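Local coordinates for protein toll-like receptor 13 (PDB 4Z0C) that recognises bacterial 23S rRNA through its leucine-rich-repeat ectodomain and signals through MYD88 and TRAF6 to activate NF-kappa-B and the inflammatory response, at residues F565-F571 / Y593-F599; K586-L592 / N612-E616. One frame throughout, in Å; residues are numbered along the deposited sequence.

Contact 1. Residues F565-F571 / Y593-F599; sequences FLDHHQF and YLNASLF. With nucleotides of chain D.
Two successive leucine-rich repeats of the TLR13 ectodomain stack here in parallel register. Phe565 pairs with Tyr593 (CA-CA 4.6 Å) and Leu566 with Leu594 (5.0 Å). The ring of Phe565 (chi1 m) lies with one face against the base of C10 of RNA chain D. Leu566 N donates to Tyr593 O (2.7 Å), and Leu566 O accepts from Asn595 N (2.9 Å). On the other face of the strands, Leu566 CD1 meets Leu594 CD2 at 3.6 Å. After Leu566 the first segment leaves its strand, and the second does so after Leu594. Asp567 OD1 accepts from N4 of C10 (3.1 Å), consistent with recognition of the cytosine edge, while Asp567 O accepts from Asn595 ND2 (2.8 Å). His569 NE2 donates to Ser597 OG (2.8 Å). Phe571 points toward the second segment, its CD2 3.7 Å from Leu598 CG. Residues 595-598 form a type I turn, closed by Leu598 N to Asn595 O (3.0 Å). Asn595 (chi1 t) also makes an Asx turn: its OD1 accepts from Ser597 N at 2.8 Å.

Contact 2. Residues K586-L592 / N612-E616; sequences KDGDRSL and NNNLE. With nucleotides of chain C; nucleotides of chain D.
Lys586 has a positive phi (78/-7), and two residues on Gly588 has phi/psi of 3/-97. This bent backbone leads into the short helix 588-591 of one leucine-rich repeat and lies against the asparagine-rich loop 612-616 of the next. The register is Lys586 with Asn613 (CA-CA 4.1 Å), Asp587 with Asn614 (5.1 Å) and Gly588 with Leu615 (4.9 Å). Asn612 (52/44) and Asn614 (50/35) also take positive phi, with Asn613 at -113/4 between them. Gly588 N donates to Asn613 O at 2.7 Å. A weak bond runs from Lys586 N to Asn612 O at 3.1 Å. The CA-to-CB bond of Asn613 points away from 586-592, and its side-chain amide bonds to Thr585 and to the backbone O of Ile582, as in an asparagine ladder of stacked repeats.

Inside the first segment, Asp587 N donates to Ser591 OG (3.1 Å) and Asp587 OD2 forms a salt bridge with Arg590 NH1 (2.7 Å). Arg590 CG packs 3.5 Å from OP2 of A9 of RNA chain D. Asn612 lies next to the sugar of G8 of RNA chain C. The contact also borders the second receptor subunit: Asn612 packs on Asp587 of that subunit, and Asn614 on its Asn614. Leu592 returns to extended geometry and points toward the loop, its CD1 4.0 Å from Leu615 CD1.

Following the chain from the N terminus, residues 565-571 come first, then 586-592, 593-599 and 612-616. The segments alternate, so the two contacts cross rather than nest. Contact 1 closes a loop of 21 residues that contains helix 588-591; contact 2 closes one of 19 residues that contains all of 593-599. Leu592 and Tyr593 are neighbours in strand 592-594, so the helix of contact 2 runs straight into the strand of contact 1. The contact centres lie 15 Å apart, and Phe565 CE1 packs on Arg590 O at 3.4 Å. Together they tie LRR 22 to LRR 23 and LRR 23 to LRR 24, beside RNA chains C and D.

Contact 1. Residues F565-F571 / Y593-F599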
ATOM      1  N   PHE A 565       9.719  17.358  -0.290  1.00 32.63           N
ATOM      2  CA  PHE A 565      10.064  18.763  -0.437  1.00 27.70           C
ATOM      3  C   PHE A 565      10.634  19.272   0.876  1.00 27.61           C
ATOM      4  O   PHE A 565       9.910  19.429   1.861  1.00 26.97           O
ATOM      5  CB  PHE A 565       8.838  19.598  -0.833  1.00 24.99           C
ATOM      6  CG  PHE A 565       8.118  19.085  -2.054  1.00 26.62           C
ATOM      7  CD1 PHE A 565       8.812  18.772  -3.210  1.00 21.60           C
ATOM      8  CD2 PHE A 565       6.743  18.881  -2.028  1.00 28.52           C
ATOM      9  CE1 PHE A 565       8.145  18.284  -4.331  1.00 21.95           C
ATOM     10  CE2 PHE A 565       6.069  18.400  -3.147  1.00 21.88           C
ATOM     11  CZ  PHE A 565       6.769  18.099  -4.301  1.00 15.82           C
ATOM     12  N   LEU A 566      11.936  19.528   0.873  1.00 28.81           N
ATOM     13  CA  LEU A 566      12.647  20.087   2.015  1.00 32.30           C
ATOM     14  C   LEU A 566      13.093  21.504   1.611  1.00 35.79           C
ATOM     15  O   LEU A 566      14.226  21.722   1.188  1.00 41.75           O
ATOM     16  CB  LEU A 566      13.841  19.175   2.372  1.00 31.90           C
ATOM     17  CG  LEU A 566      13.450  17.780   2.899  1.00 28.67           C
ATOM     18  CD1 LEU A 566      14.397  16.659   2.445  1.00 21.25           C
ATOM     19  CD2 LEU A 566      13.360  17.810   4.416  1.00 31.43           C
ATOM     20  N   ASP A 567      12.167  22.455   1.726  1.00 38.42           N
ATOM     21  CA  ASP A 567      12.335  23.805   1.201  1.00 35.19           C
ATOM     22  C   ASP A 567      13.176  24.692   2.091  1.00 38.41           C
ATOM     23  O   ASP A 567      13.746  25.670   1.626  1.00 40.86           O
ATOM     24  CB  ASP A 567      10.980  24.505   1.019  1.00 38.35           C
ATOM     25  CG  ASP A 567      10.037  23.756   0.103  1.00 37.81           C
ATOM     26  OD1 ASP A 567      10.493  22.995  -0.779  1.00 37.28           O
ATOM     27  OD2 ASP A 567       8.820  23.973   0.248  1.00 37.85           O
ATOM     28  N   HIS A 568      13.214  24.388   3.381  1.00 37.79           N
ATOM     29  CA  HIS A 568      13.791  25.324   4.342  1.00 39.42           C
ATOM     30  C   HIS A 568      15.082  24.812   5.011  1.00 40.83           C
ATOM     31  O   HIS A 568      16.053  24.509   4.322  1.00 33.22           O
ATOM     32  CB  HIS A 568      12.727  25.713   5.368  1.00 38.63           C
ATOM     33  CG  HIS A 568      11.466  26.233   4.748  1.00 43.95           C
ATOM     34  ND1 HIS A 568      11.421  27.401   4.015  1.00 42.45           N
ATOM     35  CD2 HIS A 568      10.209  25.721   4.718  1.00 40.84           C
ATOM     36  CE1 HIS A 568      10.190  27.600   3.580  1.00 37.61           C
ATOM     37  NE2 HIS A 568       9.438  26.593   3.992  1.00 43.15           N
ATOM     38  N   HIS A 569      15.097  24.709   6.337  1.00 39.81           N
ATOM     39  CA  HIS A 569      16.294  24.225   7.025  1.00 36.61           C
ATOM     40  C   HIS A 569      15.970  23.083   7.985  1.00 34.54           C
ATOM     41  O   HIS A 569      16.397  23.068   9.145  1.00 28.71           O
ATOM     42  CB  HIS A 569      17.018  25.374   7.715  1.00 33.77           C
ATOM     43  CG  HIS A 569      17.788  26.241   6.765  1.00 58.82           C
ATOM     44  ND1 HIS A 569      17.904  27.606   6.919  1.00 69.00           N
ATOM     45  CD2 HIS A 569      18.466  25.931   5.632  1.00 64.20           C
ATOM     46  CE1 HIS A 569      18.631  28.098   5.930  1.00 71.21           C
ATOM     47  NE2 HIS A 569      18.980  27.104   5.133  1.00 67.15           N
ATOM     48  N   GLN A 570      15.232  22.113   7.450  1.00 36.23           N
ATOM     49  CA  GLN A 570      14.700  20.980   8.206  1.00 33.72           C
ATOM     50  C   GLN A 570      15.749  20.094   8.871  1.00 32.49           C
ATOM     51  O   GLN A 570      15.466  19.488   9.898  1.00 35.02           O
ATOM     52  CB  GLN A 570      13.796  20.135   7.306  1.00 35.43           C
ATOM     53  CG  GLN A 570      12.388  20.699   7.147  1.00 33.31           C
ATOM     54  CD  GLN A 570      12.186  21.601   5.928  1.00 30.32           C
ATOM     55  OE1 GLN A 570      13.136  22.067   5.289  1.00 25.03           O
ATOM     56  NE2 GLN A 570      10.917  21.846   5.600  1.00 30.71           N
ATOM     57  N   PHE A 571      16.951  20.016   8.297  1.00 28.73           N
ATOM     58  CA  PHE A 571      17.993  19.151   8.848  1.00 26.27           C
ATOM     59  C   PHE A 571      18.857  19.818   9.919  1.00 26.99           C
ATOM     60  O   PHE A 571      19.730  19.177  10.489  1.00 33.23           O
ATOM     61  CB  PHE A 571      18.880  18.563   7.740  1.00 22.88           C
ATOM     62  CG  PHE A 571      18.158  17.595   6.845  1.00 26.64           C
ATOM     63  CD1 PHE A 571      16.964  17.003   7.260  1.00 21.60           C
ATOM     64  CD2 PHE A 571      18.654  17.288   5.591  1.00 25.78           C
ATOM     65  CE1 PHE A 571      16.286  16.125   6.432  1.00 22.85           C
ATOM     66  CE2 PHE A 571      17.979  16.411   4.756  1.00 21.31           C
ATOM     67  CZ  PHE A 571      16.796  15.831   5.172  1.00 18.71           C
ATOM     68  N   TYR A 593      12.714  18.515  -3.725  1.00 24.43           N
ATOM     69  CA  TYR A 593      13.321  19.818  -3.553  1.00 23.19           C
ATOM     70  C   TYR A 593      14.152  19.848  -2.295  1.00 26.43           C
ATOM     71  O   TYR A 593      13.663  19.507  -1.224  1.00 31.97           O
ATOM     72  CB  TYR A 593      12.284  20.941  -3.509  1.00 20.43           C
ATOM     73  CG  TYR A 593      12.920  22.311  -3.478  1.00 26.51           C
ATOM     74  CD1 TYR A 593      13.321  22.897  -2.278  1.00 31.17           C
ATOM     75  CD2 TYR A 593      13.152  23.008  -4.654  1.00 33.55           C
ATOM     76  CE1 TYR A 593      13.929  24.146  -2.259  1.00 31.14           C
ATOM     77  CE2 TYR A 593      13.757  24.249  -4.644  1.00 35.39           C
ATOM     78  CZ  TYR A 593      14.140  24.812  -3.450  1.00 36.45           C
ATOM     79  OH  TYR A 593      14.732  26.053  -3.466  1.00 48.38           O
ATOM     80  N   LEU A 594      15.399  20.291  -2.433  1.00 28.85           N
ATOM     81  CA  LEU A 594      16.309  20.452  -1.307  1.00 29.43           C
ATOM     82  C   LEU A 594      16.809  21.896  -1.312  1.00 34.97           C
ATOM     83  O   LEU A 594      17.344  22.360  -2.320  1.00 30.77           O
ATOM     84  CB  LEU A 594      17.496  19.483  -1.425  1.00 21.97           C
ATOM     85  CG  LEU A 594      17.194  17.990  -1.615  1.00 29.44           C
ATOM     86  CD1 LEU A 594      18.466  17.192  -1.865  1.00 25.06           C
ATOM     87  CD2 LEU A 594      16.484  17.431  -0.410  1.00 28.33           C
ATOM     88  N   ASN A 595      16.581  22.618  -0.216  1.00 32.30           N
ATOM     89  CA  ASN A 595      17.065  23.986  -0.083  1.00 28.96           C
ATOM     90  C   ASN A 595      18.565  24.006  -0.345  1.00 34.02           C
ATOM     91  O   ASN A 595      19.278  23.061   0.009  1.00 33.88           O
ATOM     92  CB  ASN A 595      16.747  24.530   1.315  1.00 29.53           C
ATOM     93  CG  ASN A 595      17.208  25.980   1.518  1.00 35.84           C
ATOM     94  OD1 ASN A 595      18.410  26.260   1.573  1.00 36.08           O
ATOM     95  ND2 ASN A 595      16.248  26.903   1.655  1.00 37.69           N
ATOM     96  N   ALA A 596      19.039  25.073  -0.984  1.00 32.51           N
ATOM     97  CA  ALA A 596      20.443  25.156  -1.392  1.00 31.06           C
ATOM     98  C   ALA A 596      21.391  24.929  -0.215  1.00 32.72           C
ATOM     99  O   ALA A 596      22.434  24.312  -0.377  1.00 36.47           O
ATOM    100  CB  ALA A 596      20.730  26.486  -2.064  1.00 26.16           C
ATOM    101  N   SER A 597      21.015  25.392   0.974  1.00 29.26           N
ATOM    102  CA  SER A 597      21.879  25.241   2.140  1.00 31.49           C
ATOM    103  C   SER A 597      21.388  24.196   3.150  1.00 35.54           C
ATOM    104  O   SER A 597      21.765  24.245   4.319  1.00 34.04           O
ATOM    105  CB  SER A 597      22.057  26.596   2.837  1.00 39.86           C
ATOM    106  OG  SER A 597      20.807  27.226   3.069  1.00 46.29           O
ATOM    107  N   LEU A 598      20.573  23.247   2.689  1.00 37.51           N
ATOM    108  CA  LEU A 598      19.969  22.227   3.558  1.00 36.88           C
ATOM    109  C   LEU A 598      20.983  21.364   4.330  1.00 35.65           C
ATOM    110  O   LEU A 598      20.755  21.021   5.495  1.00 29.23           O
ATOM    111  CB  LEU A 598      19.053  21.319   2.726  1.00 33.69           C
ATOM    112  CG  LEU A 598      18.218  20.262   3.456  1.00 32.30           C
ATOM    113  CD1 LEU A 598      17.164  20.910   4.337  1.00 21.23           C
ATOM    114  CD2 LEU A 598      17.587  19.348   2.436  1.00 29.82           C
ATOM    115  N   PHE A 599      22.104  21.040   3.686  1.00 35.58           N
ATOM    116  CA  PHE A 599      23.111  20.155   4.272  1.00 39.69           C
ATOM    117  C   PHE A 599      24.167  20.866   5.129  1.00 37.90           C
ATOM    118  O   PHE A 599      25.158  20.256   5.526  1.00 37.67           O
ATOM    119  CB  PHE A 599      23.835  19.371   3.175  1.00 39.46           C
ATOM    120  CG  PHE A 599      22.950  18.464   2.386  1.00 39.67           C
ATOM    121  CD1 PHE A 599      22.097  17.589   3.016  1.00 40.44           C
ATOM    122  CD2 PHE A 599      22.967  18.495   1.004  1.00 43.33           C
ATOM    123  CE1 PHE A 599      21.283  16.755   2.272  1.00 43.69           C
ATOM    124  CE2 PHE A 599      22.158  17.663   0.260  1.00 42.03           C
ATOM    125  CZ  PHE A 599      21.317  16.793   0.894  1.00 40.68           C
TER
ATOM    126  P     C D  10       1.315  23.046  -6.210  1.00 39.18           P
ATOM    127  OP1   C D  10       0.442  24.176  -5.826  1.00 39.37           O
ATOM    128  OP2   C D  10       2.451  23.284  -7.143  1.00 38.69           O
ATOM    129  O5'   C D  10       1.879  22.408  -4.871  1.00 37.42           O
ATOM    130  C5'   C D  10       0.981  21.973  -3.857  1.00 28.15           C
ATOM    131  C4'   C D  10       1.300  22.617  -2.536  1.00 32.27           C
ATOM    132  O4'   C D  10       2.612  22.161  -2.101  1.00 27.40           O
ATOM    133  C3'   C D  10       1.352  24.150  -2.546  1.00 32.05           C
ATOM    134  O3'   C D  10       0.809  24.656  -1.325  1.00 43.05           O
ATOM    135  C2'   C D  10       2.851  24.441  -2.601  1.00 28.84           C
ATOM    136  O2'   C D  10       3.221  25.669  -2.016  1.00 23.56           O
ATOM    137  C1'   C D  10       3.432  23.269  -1.808  1.00 29.64           C
ATOM    138  N1    C D  10       4.813  22.948  -2.185  1.00 32.06           N
ATOM    139  C2    C D  10       5.854  23.321  -1.321  1.00 31.69           C
ATOM    140  O2    C D  10       5.603  23.874  -0.240  1.00 30.99           O
ATOM    141  N3    C D  10       7.124  23.059  -1.679  1.00 30.09           N
ATOM    142  C4    C D  10       7.383  22.469  -2.845  1.00 37.20           C
ATOM    143  N4    C D  10       8.673  22.239  -3.134  1.00 44.98           N
ATOM    144  C5    C D  10       6.347  22.087  -3.751  1.00 30.90           C
ATOM    145  C6    C D  10       5.084  22.338  -3.384  1.00 31.77           C
TER
HETATM  146  O   HOH W   1      18.604  22.153   6.854  1.00 30.06           O

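Contact 2. Residues K586-L592 / N612-E616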
ATOM      1  N   LYS A 586      12.225   9.582  -8.166  1.00 37.02           N
ATOM      2  CA  LYS A 586      12.092   9.195  -9.572  1.00 29.92           C
ATOM      3  C   LYS A 586      11.735  10.262 -10.610  1.00 32.22           C
ATOM      4  O   LYS A 586      11.759   9.957 -11.796  1.00 47.35           O
ATOM      5  CB  LYS A 586      11.150   7.996  -9.736  1.00 33.91           C
ATOM      6  CG  LYS A 586      11.656   6.689  -9.145  1.00 45.57           C
ATOM      7  CD  LYS A 586      10.932   5.504  -9.780  1.00 54.57           C
ATOM      8  CE  LYS A 586      11.083   4.207  -8.969  1.00 59.64           C
ATOM      9  NZ  LYS A 586      10.122   4.115  -7.816  1.00 51.95           N
ATOM     10  N   ASP A 587      11.404  11.490 -10.224  1.00 31.23           N
ATOM     11  CA  ASP A 587      11.441  12.546 -11.251  1.00 49.70           C
ATOM     12  C   ASP A 587      11.740  13.930 -10.711  1.00 47.52           C
ATOM     13  O   ASP A 587      10.854  14.781 -10.570  1.00 47.90           O
ATOM     14  CB  ASP A 587      10.238  12.543 -12.222  1.00 59.54           C
ATOM     15  CG  ASP A 587       8.932  12.720 -11.531  1.00 64.22           C
ATOM     16  OD1 ASP A 587       8.913  12.579 -10.295  1.00 73.97           O
ATOM     17  OD2 ASP A 587       7.921  12.962 -12.227  1.00 61.58           O
ATOM     18  N   GLY A 588      13.035  14.118 -10.462  1.00 37.50           N
ATOM     19  CA  GLY A 588      13.637  15.308  -9.896  1.00 35.48           C
ATOM     20  C   GLY A 588      12.828  16.499  -9.434  1.00 32.56           C
ATOM     21  O   GLY A 588      12.327  16.522  -8.305  1.00 41.43           O
ATOM     22  N   ASP A 589      12.721  17.497 -10.302  1.00 30.14           N
ATOM     23  CA  ASP A 589      12.180  18.784  -9.904  1.00 33.61           C
ATOM     24  C   ASP A 589      10.749  18.661  -9.392  1.00 34.08           C
ATOM     25  O   ASP A 589      10.367  19.329  -8.432  1.00 38.06           O
ATOM     26  CB  ASP A 589      12.278  19.791 -11.052  1.00 48.36           C
ATOM     27  CG  ASP A 589      13.677  20.393 -11.184  1.00 64.20           C
ATOM     28  OD1 ASP A 589      14.387  20.457 -10.159  1.00 63.54           O
ATOM     29  OD2 ASP A 589      14.067  20.808 -12.303  1.00 71.34           O
ATOM     30  N   ARG A 590       9.977  17.770 -10.003  1.00 26.62           N
ATOM     31  CA  ARG A 590       8.601  17.549  -9.579  1.00 35.20           C
ATOM     32  C   ARG A 590       8.522  16.818  -8.243  1.00 31.62           C
ATOM     33  O   ARG A 590       7.652  17.124  -7.445  1.00 37.80           O
ATOM     34  CB  ARG A 590       7.823  16.765 -10.635  1.00 40.87           C
ATOM     35  CG  ARG A 590       7.576  17.530 -11.928  1.00 34.31           C
ATOM     36  CD  ARG A 590       6.731  16.698 -12.874  1.00 39.22           C
ATOM     37  NE  ARG A 590       7.203  16.805 -14.246  1.00 48.62           N
ATOM     38  CZ  ARG A 590       7.806  15.824 -14.909  1.00 46.69           C
ATOM     39  NH1 ARG A 590       7.981  14.648 -14.338  1.00 47.22           N
ATOM     40  NH2 ARG A 590       8.212  16.010 -16.155  1.00 54.15           N
ATOM     41  N   SER A 591       9.459  15.908  -7.971  1.00 30.34           N
ATOM     42  CA  SER A 591       9.337  15.025  -6.806  1.00 32.27           C
ATOM     43  C   SER A 591      10.292  15.328  -5.661  1.00 35.25           C
ATOM     44  O   SER A 591      10.147  14.768  -4.568  1.00 28.17           O
ATOM     45  CB  SER A 591       9.522  13.558  -7.213  1.00 27.13           C
ATOM     46  OG  SER A 591      10.791  13.321  -7.785  1.00 32.13           O
ATOM     47  N   LEU A 592      11.267  16.203  -5.906  1.00 31.05           N
ATOM     48  CA  LEU A 592      12.311  16.452  -4.917  1.00 26.00           C
ATOM     49  C   LEU A 592      12.706  17.911  -4.905  1.00 27.73           C
ATOM     50  O   LEU A 592      12.963  18.484  -5.952  1.00 26.20           O
ATOM     51  CB  LEU A 592      13.547  15.619  -5.250  1.00 16.77           C
ATOM     52  CG  LEU A 592      14.451  15.054  -4.145  1.00 29.16           C
ATOM     53  CD1 LEU A 592      15.896  14.939  -4.652  1.00 22.64           C
ATOM     54  CD2 LEU A 592      14.381  15.807  -2.830  1.00 31.72           C
ATOM     55  N   ASN A 612      18.327   7.282  -7.981  1.00 22.34           N
ATOM     56  CA  ASN A 612      17.063   7.047  -8.666  1.00 25.54           C
ATOM     57  C   ASN A 612      16.090   8.205  -8.479  1.00 29.77           C
ATOM     58  O   ASN A 612      14.910   8.010  -8.198  1.00 31.77           O
ATOM     59  CB  ASN A 612      16.424   5.747  -8.197  1.00 31.89           C
ATOM     60  CG  ASN A 612      15.993   4.866  -9.355  1.00 47.21           C
ATOM     61  OD1 ASN A 612      15.032   5.166 -10.065  1.00 51.04           O
ATOM     62  ND2 ASN A 612      16.714   3.766  -9.554  1.00 50.53           N
ATOM     63  N   ASN A 613      16.604   9.422  -8.606  1.00 30.46           N
ATOM     64  CA  ASN A 613      15.762  10.595  -8.478  1.00 27.72           C
ATOM     65  C   ASN A 613      15.662  11.312  -9.802  1.00 31.68           C
ATOM     66  O   ASN A 613      15.049  12.373  -9.877  1.00 29.66           O
ATOM     67  CB  ASN A 613      16.313  11.534  -7.428  1.00 28.64           C
ATOM     68  CG  ASN A 613      15.941  11.117  -6.044  1.00 30.26           C
ATOM     69  OD1 ASN A 613      14.785  10.835  -5.777  1.00 30.92           O
ATOM     70  ND2 ASN A 613      16.922  11.048  -5.154  1.00 24.74           N
ATOM     71  N   ASN A 614      16.266  10.735 -10.843  1.00 41.77           N
ATOM     72  CA  ASN A 614      16.291  11.380 -12.155  1.00 40.92           C
ATOM     73  C   ASN A 614      16.736  12.842 -12.147  1.00 34.52           C
ATOM     74  O   ASN A 614      16.229  13.651 -12.918  1.00 36.59           O
ATOM     75  CB  ASN A 614      14.931  11.236 -12.844  1.00 46.78           C
ATOM     76  CG  ASN A 614      14.837   9.996 -13.716  1.00 62.29           C
ATOM     77  OD1 ASN A 614      14.324  10.060 -14.831  1.00 74.62           O
ATOM     78  ND2 ASN A 614      15.357   8.875 -13.232  1.00 66.81           N
ATOM     79  N   LEU A 615      17.675  13.171 -11.265  1.00 30.79           N
ATOM     80  CA  LEU A 615      18.266  14.512 -11.196  1.00 31.70           C
ATOM     81  C   LEU A 615      18.916  14.896 -12.527  1.00 34.50           C
ATOM     82  O   LEU A 615      19.608  14.084 -13.138  1.00 32.35           O
ATOM     83  CB  LEU A 615      19.332  14.550 -10.103  1.00 40.00           C
ATOM     84  CG  LEU A 615      19.042  15.047  -8.680  1.00 40.83           C
ATOM     85  CD1 LEU A 615      17.569  15.035  -8.325  1.00 34.67           C
ATOM     86  CD2 LEU A 615      19.879  14.248  -7.653  1.00 31.51           C
ATOM     87  N   GLU A 616      18.722  16.142 -12.957  1.00 37.96           N
ATOM     88  CA  GLU A 616      19.273  16.599 -14.232  1.00 39.19           C
ATOM     89  C   GLU A 616      20.547  17.453 -14.052  1.00 33.97           C
ATOM     90  O   GLU A 616      21.408  17.504 -14.932  1.00 35.65           O
ATOM     91  CB  GLU A 616      18.195  17.348 -15.030  1.00 51.14           C
ATOM     92  CG  GLU A 616      18.059  16.850 -16.459  1.00 67.56           C
ATOM     93  CD  GLU A 616      16.885  15.895 -16.627  1.00 73.05           C
ATOM     94  OE1 GLU A 616      16.129  15.737 -15.650  1.00 80.37           O
ATOM     95  OE2 GLU A 616      16.733  15.281 -17.711  1.00 69.36           O
TER
ATOM     96  P     G C   8      21.455  -2.033  -8.570  1.00 35.46           P
ATOM     97  OP1   G C   8      22.111  -2.770  -9.683  1.00 29.05           O
ATOM     98  OP2   G C   8      22.059  -0.830  -7.940  1.00 34.61           O
ATOM     99  O5'   G C   8      20.041  -1.616  -9.171  1.00 31.07           O
ATOM    100  C5'   G C   8      19.136  -2.630  -9.592  1.00 41.76           C
ATOM    101  C4'   G C   8      17.815  -2.068 -10.048  1.00 37.74           C
ATOM    102  O4'   G C   8      17.086  -1.525  -8.912  1.00 29.58           O
ATOM    103  C3'   G C   8      17.913  -0.946 -11.081  1.00 35.04           C
ATOM    104  O3'   G C   8      17.055  -1.213 -12.179  1.00 36.57           O
ATOM    105  C2'   G C   8      17.415   0.287 -10.335  1.00 34.87           C
ATOM    106  O2'   G C   8      16.721   1.216 -11.136  1.00 41.07           O
ATOM    107  C1'   G C   8      16.495  -0.311  -9.288  1.00 32.50           C
ATOM    108  N9    G C   8      16.329   0.575  -8.137  1.00 32.40           N
ATOM    109  C8    G C   8      15.127   1.069  -7.696  1.00 25.28           C
ATOM    110  N7    G C   8      15.275   1.904  -6.704  1.00 34.69           N
ATOM    111  C5    G C   8      16.650   1.995  -6.501  1.00 33.99           C
ATOM    112  C6    G C   8      17.402   2.754  -5.558  1.00 34.22           C
ATOM    113  O6    G C   8      16.997   3.525  -4.679  1.00 34.75           O
ATOM    114  N1    G C   8      18.769   2.548  -5.693  1.00 31.49           N
ATOM    115  C2    G C   8      19.338   1.725  -6.625  1.00 35.25           C
ATOM    116  N2    G C   8      20.682   1.666  -6.609  1.00 37.82           N
ATOM    117  N3    G C   8      18.645   1.016  -7.511  1.00 30.97           N
ATOM    118  C4    G C   8      17.317   1.194  -7.398  1.00 27.53           C
TER
ATOM    119  P     A D   9       3.748  19.050 -11.106  1.00 31.56           P
ATOM    120  OP1   A D   9       3.757  19.435 -12.544  1.00 29.07           O
ATOM    121  OP2   A D   9       4.938  19.090 -10.231  1.00 36.54           O
ATOM    122  O5'   A D   9       2.638  19.949 -10.406  1.00 31.57           O
ATOM    123  C5'   A D   9       2.376  19.780  -9.022  1.00 32.48           C
ATOM    124  C4'   A D   9       1.111  20.462  -8.600  1.00 36.26           C
ATOM    125  O4'   A D   9      -0.032  19.698  -9.076  1.00 39.09           O
ATOM    126  C3'   A D   9       0.947  20.602  -7.094  1.00 36.55           C
ATOM    127  O3'   A D   9       0.387  21.881  -6.808  1.00 40.34           O
ATOM    128  C2'   A D   9      -0.036  19.480  -6.740  1.00 38.48           C
ATOM    129  O2'   A D   9      -0.823  19.729  -5.594  1.00 43.37           O
ATOM    130  C1'   A D   9      -0.888  19.381  -8.000  1.00 35.92           C
ATOM    131  N9    A D   9      -1.421  18.037  -8.263  1.00 39.40           N
ATOM    132  C8    A D   9      -0.731  16.843  -8.240  1.00 40.10           C
ATOM    133  N7    A D   9      -1.452  15.788  -8.548  1.00 40.18           N
ATOM    134  C5    A D   9      -2.711  16.322  -8.808  1.00 34.88           C
ATOM    135  C6    A D   9      -3.938  15.727  -9.183  1.00 39.74           C
ATOM    136  N6    A D   9      -4.089  14.406  -9.377  1.00 32.44           N
ATOM    137  N1    A D   9      -5.014  16.548  -9.362  1.00 40.05           N
ATOM    138  C2    A D   9      -4.846  17.863  -9.164  1.00 30.48           C
ATOM    139  N3    A D   9      -3.745  18.526  -8.806  1.00 26.36           N
ATOM    140  C4    A D   9      -2.703  17.701  -8.642  1.00 31.80           C
TER